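Local coordinates for protein mitochondrial association factor 1 (Toxoplasma gondii, PDB 6BXS) that is a macro-domain protein of the mitochondrial association factor locus, which is required for the parasite's direct manipulation of host mitochondria, at residues 189-201 against 242-254. Residues are numbered along the deposited sequence; the frame is centred on the assembly and turned at random.
Sequences TMLGIVGAVSEYN and EAAITRFDPRVEL. With SO4 (sulfate ion), chain D; SO4 (sulfate ion), chain G.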
loop_
_atom_site.group_PDB
_atom_site.type_symbol
_atom_site.label_atom_id
_atom_site.label_comp_id
_atom_site.label_asym_id
_atom_site.label_seq_id
_atom_site.Cartn_x
_atom_site.Cartn_y
_atom_site.Cartn_z
ATOM N N THR A 189 -7.825 1.432 -6.858
ATOM C CA THR A 189 -6.763 0.945 -5.986
ATOM C C THR A 189 -6.558 1.879 -4.791
ATOM O O THR A 189 -6.433 1.427 -3.653
ATOM C CB THR A 189 -5.434 0.799 -6.754
ATOM O OG1 THR A 189 -5.609 -0.115 -7.844
ATOM C CG2 THR A 189 -4.331 0.279 -5.841
ATOM N N MET A 190 -6.519 3.182 -5.052
ATOM C CA MET A 190 -6.328 4.159 -3.983
ATOM C C MET A 190 -7.523 4.163 -3.035
ATOM O O MET A 190 -7.358 4.331 -1.828
ATOM C CB MET A 190 -6.107 5.558 -4.558
ATOM C CG MET A 190 -5.588 6.566 -3.536
ATOM S SD MET A 190 -4.005 6.088 -2.807
ATOM C CE MET A 190 -2.935 6.150 -4.242
ATOM N N LEU A 191 -8.721 3.980 -3.583
ATOM C CA LEU A 191 -9.919 3.838 -2.761
ATOM C C LEU A 191 -9.814 2.609 -1.860
ATOM O O LEU A 191 -10.291 2.617 -0.726
ATOM C CB LEU A 191 -11.172 3.734 -3.635
ATOM C CG LEU A 191 -11.722 5.016 -4.267
ATOM C CD1 LEU A 191 -12.949 4.693 -5.106
ATOM C CD2 LEU A 191 -12.067 6.055 -3.211
ATOM N N GLY A 192 -9.192 1.553 -2.373
ATOM C CA GLY A 192 -8.994 0.338 -1.604
ATOM C C GLY A 192 -8.090 0.561 -0.407
ATOM O O GLY A 192 -8.364 0.081 0.693
ATOM N N ILE A 193 -7.007 1.297 -0.626
ATOM C CA ILE A 193 -6.049 1.603 0.430
ATOM C C ILE A 193 -6.682 2.460 1.526
ATOM O O ILE A 193 -6.635 2.112 2.705
ATOM C CB ILE A 193 -4.821 2.337 -0.143
ATOM C CG1 ILE A 193 -4.077 1.437 -1.133
ATOM C CG2 ILE A 193 -3.872 2.763 0.972
ATOM C CD1 ILE A 193 -3.208 2.193 -2.111
ATOM N N VAL A 194 -7.267 3.582 1.128
ATOM C CA VAL A 194 -7.854 4.520 2.078
ATOM C C VAL A 194 -9.129 3.946 2.690
ATOM O O VAL A 194 -9.428 4.183 3.861
ATOM C CB VAL A 194 -8.159 5.871 1.403
ATOM C CG1 VAL A 194 -8.764 6.857 2.399
ATOM C CG2 VAL A 194 -6.889 6.451 0.788
ATOM N N GLY A 195 -9.875 3.184 1.897
ATOM C CA GLY A 195 -11.086 2.546 2.377
ATOM C C GLY A 195 -10.788 1.463 3.396
ATOM O O GLY A 195 -11.483 1.340 4.408
ATOM N N ALA A 196 -9.750 0.677 3.130
ATOM C CA ALA A 196 -9.334 -0.380 4.043
ATOM C C ALA A 196 -8.946 0.201 5.399
ATOM O O ALA A 196 -9.349 -0.312 6.444
ATOM C CB ALA A 196 -8.173 -1.164 3.457
ATOM N N VAL A 197 -8.154 1.269 5.372
ATOM C CA VAL A 197 -7.730 1.938 6.597
ATOM C C VAL A 197 -8.930 2.505 7.345
ATOM O O VAL A 197 -9.076 2.291 8.546
ATOM C CB VAL A 197 -6.735 3.073 6.301
ATOM C CG1 VAL A 197 -6.448 3.882 7.563
ATOM C CG2 VAL A 197 -5.440 2.507 5.731
ATOM N N SER A 198 -9.772 3.240 6.626
ATOM C CA SER A 198 -10.977 3.827 7.202
ATOM C C SER A 198 -11.838 2.775 7.884
ATOM O O SER A 198 -12.259 2.948 9.026
ATOM C CB SER A 198 -11.796 4.533 6.120
ATOM O OG SER A 198 -13.074 4.894 6.612
ATOM N N GLU A 199 -12.094 1.684 7.174
ATOM C CA GLU A 199 -12.936 0.617 7.693
ATOM C C GLU A 199 -12.254 -0.099 8.858
ATOM O O GLU A 199 -12.901 -0.449 9.844
ATOM C CB GLU A 199 -13.273 -0.375 6.578
ATOM C CG GLU A 199 -14.655 -0.987 6.675
ATOM C CD GLU A 199 -15.762 0.047 6.589
ATOM O OE1 GLU A 199 -15.629 1.001 5.795
ATOM O OE2 GLU A 199 -16.763 -0.093 7.323
ATOM N N TYR A 200 -10.945 -0.301 8.748
ATOM C CA TYR A 200 -10.191 -0.998 9.787
ATOM C C TYR A 200 -10.142 -0.197 11.087
ATOM O O TYR A 200 -10.264 -0.760 12.173
ATOM C CB TYR A 200 -8.767 -1.297 9.307
ATOM C CG TYR A 200 -7.815 -1.681 10.417
ATOM C CD1 TYR A 200 -7.758 -2.987 10.889
ATOM C CD2 TYR A 200 -6.969 -0.741 10.991
ATOM C CE1 TYR A 200 -6.887 -3.343 11.904
ATOM C CE2 TYR A 200 -6.097 -1.088 12.005
ATOM C CZ TYR A 200 -6.059 -2.389 12.458
ATOM O OH TYR A 200 -5.189 -2.737 13.466
ATOM N N ASN A 201 -9.966 1.117 10.980
ATOM C CA ASN A 201 -9.885 1.960 12.169
ATOM C C ASN A 201 -11.213 2.037 12.922
ATOM O O ASN A 201 -11.246 2.435 14.084
ATOM C CB ASN A 201 -9.418 3.370 11.800
ATOM C CG ASN A 201 -7.912 3.461 11.612
ATOM O OD1 ASN A 201 -7.164 2.581 12.043
ATOM N ND2 ASN A 201 -7.459 4.539 10.980
ATOM N N GLU A 242 -6.796 12.434 -4.662
ATOM C CA GLU A 242 -7.821 13.462 -4.486
ATOM C C GLU A 242 -9.199 12.845 -4.280
ATOM O O GLU A 242 -9.949 13.262 -3.396
ATOM C CB GLU A 242 -7.860 14.404 -5.694
ATOM C CG GLU A 242 -6.660 15.335 -5.812
ATOM C CD GLU A 242 -6.713 16.197 -7.063
ATOM O OE1 GLU A 242 -7.429 17.221 -7.051
ATOM O OE2 GLU A 242 -6.041 15.850 -8.057
ATOM N N ALA A 243 -9.521 11.846 -5.097
ATOM C CA ALA A 243 -10.826 11.197 -5.040
ATOM C C ALA A 243 -10.999 10.427 -3.736
ATOM O O ALA A 243 -12.079 10.428 -3.148
ATOM C CB ALA A 243 -11.005 10.265 -6.231
ATOM N N ALA A 244 -9.932 9.766 -3.296
ATOM C CA ALA A 244 -9.972 8.965 -2.077
ATOM C C ALA A 244 -10.143 9.839 -0.837
ATOM O O ALA A 244 -10.914 9.502 0.061
ATOM C CB ALA A 244 -8.711 8.127 -1.958
ATOM N N ILE A 245 -9.421 10.954 -0.787
ATOM C CA ILE A 245 -9.526 11.878 0.336
ATOM C C ILE A 245 -10.929 12.482 0.395
ATOM O O ILE A 245 -11.518 12.601 1.469
ATOM C CB ILE A 245 -8.476 13.004 0.238
ATOM C CG1 ILE A 245 -7.061 12.442 0.409
ATOM C CG2 ILE A 245 -8.736 14.092 1.278
ATOM C CD1 ILE A 245 -6.799 11.766 1.740
ATOM N N THR A 246 -11.451 12.866 -0.765
ATOM C CA THR A 246 -12.808 13.395 -0.865
ATOM C C THR A 246 -13.837 12.376 -0.394
ATOM O O THR A 246 -14.810 12.729 0.269
ATOM C CB THR A 246 -13.136 13.812 -2.314
ATOM O OG1 THR A 246 -12.394 14.991 -2.648
ATOM C CG2 THR A 246 -14.624 14.103 -2.488
ATOM N N ARG A 247 -13.622 11.114 -0.750
ATOM C CA ARG A 247 -14.552 10.046 -0.396
ATOM C C ARG A 247 -14.612 9.800 1.110
ATOM O O ARG A 247 -15.695 9.794 1.697
ATOM C CB ARG A 247 -14.169 8.750 -1.124
ATOM C CG ARG A 247 -14.818 7.475 -0.580
ATOM C CD ARG A 247 -16.341 7.539 -0.596
ATOM N NE ARG A 247 -16.943 6.224 -0.367
ATOM C CZ ARG A 247 -17.328 5.755 0.818
ATOM N NH1 ARG A 247 -17.191 6.486 1.918
ATOM N NH2 ARG A 247 -17.859 4.542 0.902
ATOM N N PHE A 248 -13.451 9.604 1.731
ATOM C CA PHE A 248 -13.401 9.129 3.112
ATOM C C PHE A 248 -13.098 10.229 4.133
ATOM O O PHE A 248 -13.335 10.037 5.326
ATOM C CB PHE A 248 -12.365 8.010 3.236
ATOM C CG PHE A 248 -12.726 6.765 2.470
ATOM C CD1 PHE A 248 -13.745 5.935 2.913
ATOM C CD2 PHE A 248 -12.054 6.427 1.308
ATOM C CE1 PHE A 248 -14.084 4.792 2.212
ATOM C CE2 PHE A 248 -12.388 5.284 0.602
ATOM C CZ PHE A 248 -13.406 4.467 1.055
ATOM N N ASP A 249 -12.588 11.368 3.665
ATOM C CA ASP A 249 -12.237 12.491 4.543
ATOM C C ASP A 249 -11.452 12.002 5.763
ATOM O O ASP A 249 -11.844 12.250 6.901
ATOM C CB ASP A 249 -13.505 13.236 4.983
ATOM C CG ASP A 249 -13.204 14.532 5.726
ATOM O OD1 ASP A 249 -12.123 15.118 5.506
ATOM O OD2 ASP A 249 -14.053 14.968 6.531
ATOM N N PRO A 250 -10.339 11.293 5.525
ATOM C CA PRO A 250 -9.684 10.548 6.604
ATOM C C PRO A 250 -8.786 11.390 7.507
ATOM O O PRO A 250 -8.346 12.474 7.124
ATOM C CB PRO A 250 -8.856 9.519 5.840
ATOM C CG PRO A 250 -8.472 10.228 4.584
ATOM C CD PRO A 250 -9.614 11.157 4.249
ATOM N N ARG A 251 -8.525 10.872 8.703
ATOM C CA ARG A 251 -7.573 11.480 9.624
ATOM C C ARG A 251 -6.166 10.975 9.340
ATOM O O ARG A 251 -5.182 11.580 9.770
ATOM C CB ARG A 251 -7.947 11.167 11.074
ATOM C CG ARG A 251 -9.317 11.676 11.496
ATOM C CD ARG A 251 -9.820 10.964 12.745
ATOM N NE ARG A 251 -9.827 9.512 12.576
ATOM C CZ ARG A 251 -10.266 8.646 13.484
ATOM N NH1 ARG A 251 -10.221 7.346 13.226
ATOM N NH2 ARG A 251 -10.750 9.072 14.645
ATOM N N VAL A 252 -6.076 9.860 8.619
ATOM C CA VAL A 252 -4.794 9.219 8.355
ATOM C C VAL A 252 -3.880 10.159 7.571
ATOM O O VAL A 252 -4.313 10.838 6.640
ATOM C CB VAL A 252 -4.970 7.878 7.582
ATOM C CG1 VAL A 252 -5.289 8.112 6.107
ATOM C CG2 VAL A 252 -3.724 7.015 7.718
ATOM N N GLU A 253 -2.615 10.196 7.977
ATOM C CA GLU A 253 -1.607 11.034 7.339
ATOM C C GLU A 253 -0.995 10.318 6.137
ATOM O O GLU A 253 -0.678 9.130 6.212
ATOM C CB GLU A 253 -0.524 11.404 8.359
ATOM C CG GLU A 253 0.747 12.013 7.778
ATOM C CD GLU A 253 1.774 12.339 8.850
ATOM O OE1 GLU A 253 1.463 13.145 9.752
ATOM O OE2 GLU A 253 2.889 11.780 8.796
ATOM N N LEU A 254 -0.835 11.042 5.033
ATOM C CA LEU A 254 -0.242 10.483 3.822
ATOM C C LEU A 254 1.257 10.762 3.750
ATOM O O LEU A 254 1.697 11.903 3.915
ATOM C CB LEU A 254 -0.927 11.047 2.574
ATOM C CG LEU A 254 -2.386 10.658 2.329
ATOM C CD1 LEU A 254 -2.904 11.352 1.079
ATOM C CD2 LEU A 254 -2.537 9.156 2.199
HETATM S S SO4 D . -9.407 7.500 9.295
HETATM O O1 SO4 D . -9.843 7.006 7.992
HETATM O O2 SO4 D . -9.745 6.524 10.325
HETATM O O3 SO4 D . -7.964 7.713 9.278
HETATM O O4 SO4 D . -10.081 8.765 9.582
HETATM S S SO4 G . -18.282 5.609 4.868
HETATM O O1 SO4 G . -18.022 4.728 3.730
HETATM O O2 SO4 G . -18.623 4.809 6.041
HETATM O O3 SO4 G . -17.089 6.402 5.156
HETATM O O4 SO4 G . -19.394 6.502 4.550
HETATM O O HOH W 1 -12.348 7.648 6.896
#
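The F248 ring lies over the backbone of G195, whose CA sits 3.7 Å from the ring centroid, a CH-pi contact over the face. G195 has no side chain, and its CA comes 3.3 Å from F248 CZ. R247 covers the other face with its CG, placed over the ring centre, so the phenyl group is sandwiched between its own helix neighbour and the facing helix. V194 has CG1 anti to its backbone N (chi1 -180°), which brings this methyl 3.5 Å from F248 CD2, while V194 CG2 turns to A244 CB at 3.7 Å. M190 CG reaches the same A244 methyl. The packing is reciprocal knobs-into-holes: F248 enters the hole formed by L191, V194, G195 and S198, and L191 inserts among A243, A244, R247 and F248, crossing the phenyl side chain at about a right angle with CD2 3.9 Å from F248 CE2.

Beyond F248, the chain leaves the helix at D249, and a sulfate, probably from the crystallisation liquor, bridges the two segments. Its O4 accepts R251 N and NE, the backbone bond being nearly straight (169°), and its O2 receives N201 ND2 and R251 NH1, each at 3.1 Å. A water links S198 OG, F248 O and the sulfate O1. N201 is itself anchored through OD1 to V211 N.

The axes of 189-201 and 242-248 pass 8.8 Å apart at 37°; they belong to helices 179-202 and 230-248, which pack on the mixed sheet of the macro domain. V197 packs on both V252 and I214 of strand 213-216, and L254 in strand 253-256, which lies between strands 19-24 and 213-216, touches V241 of helix 230-248.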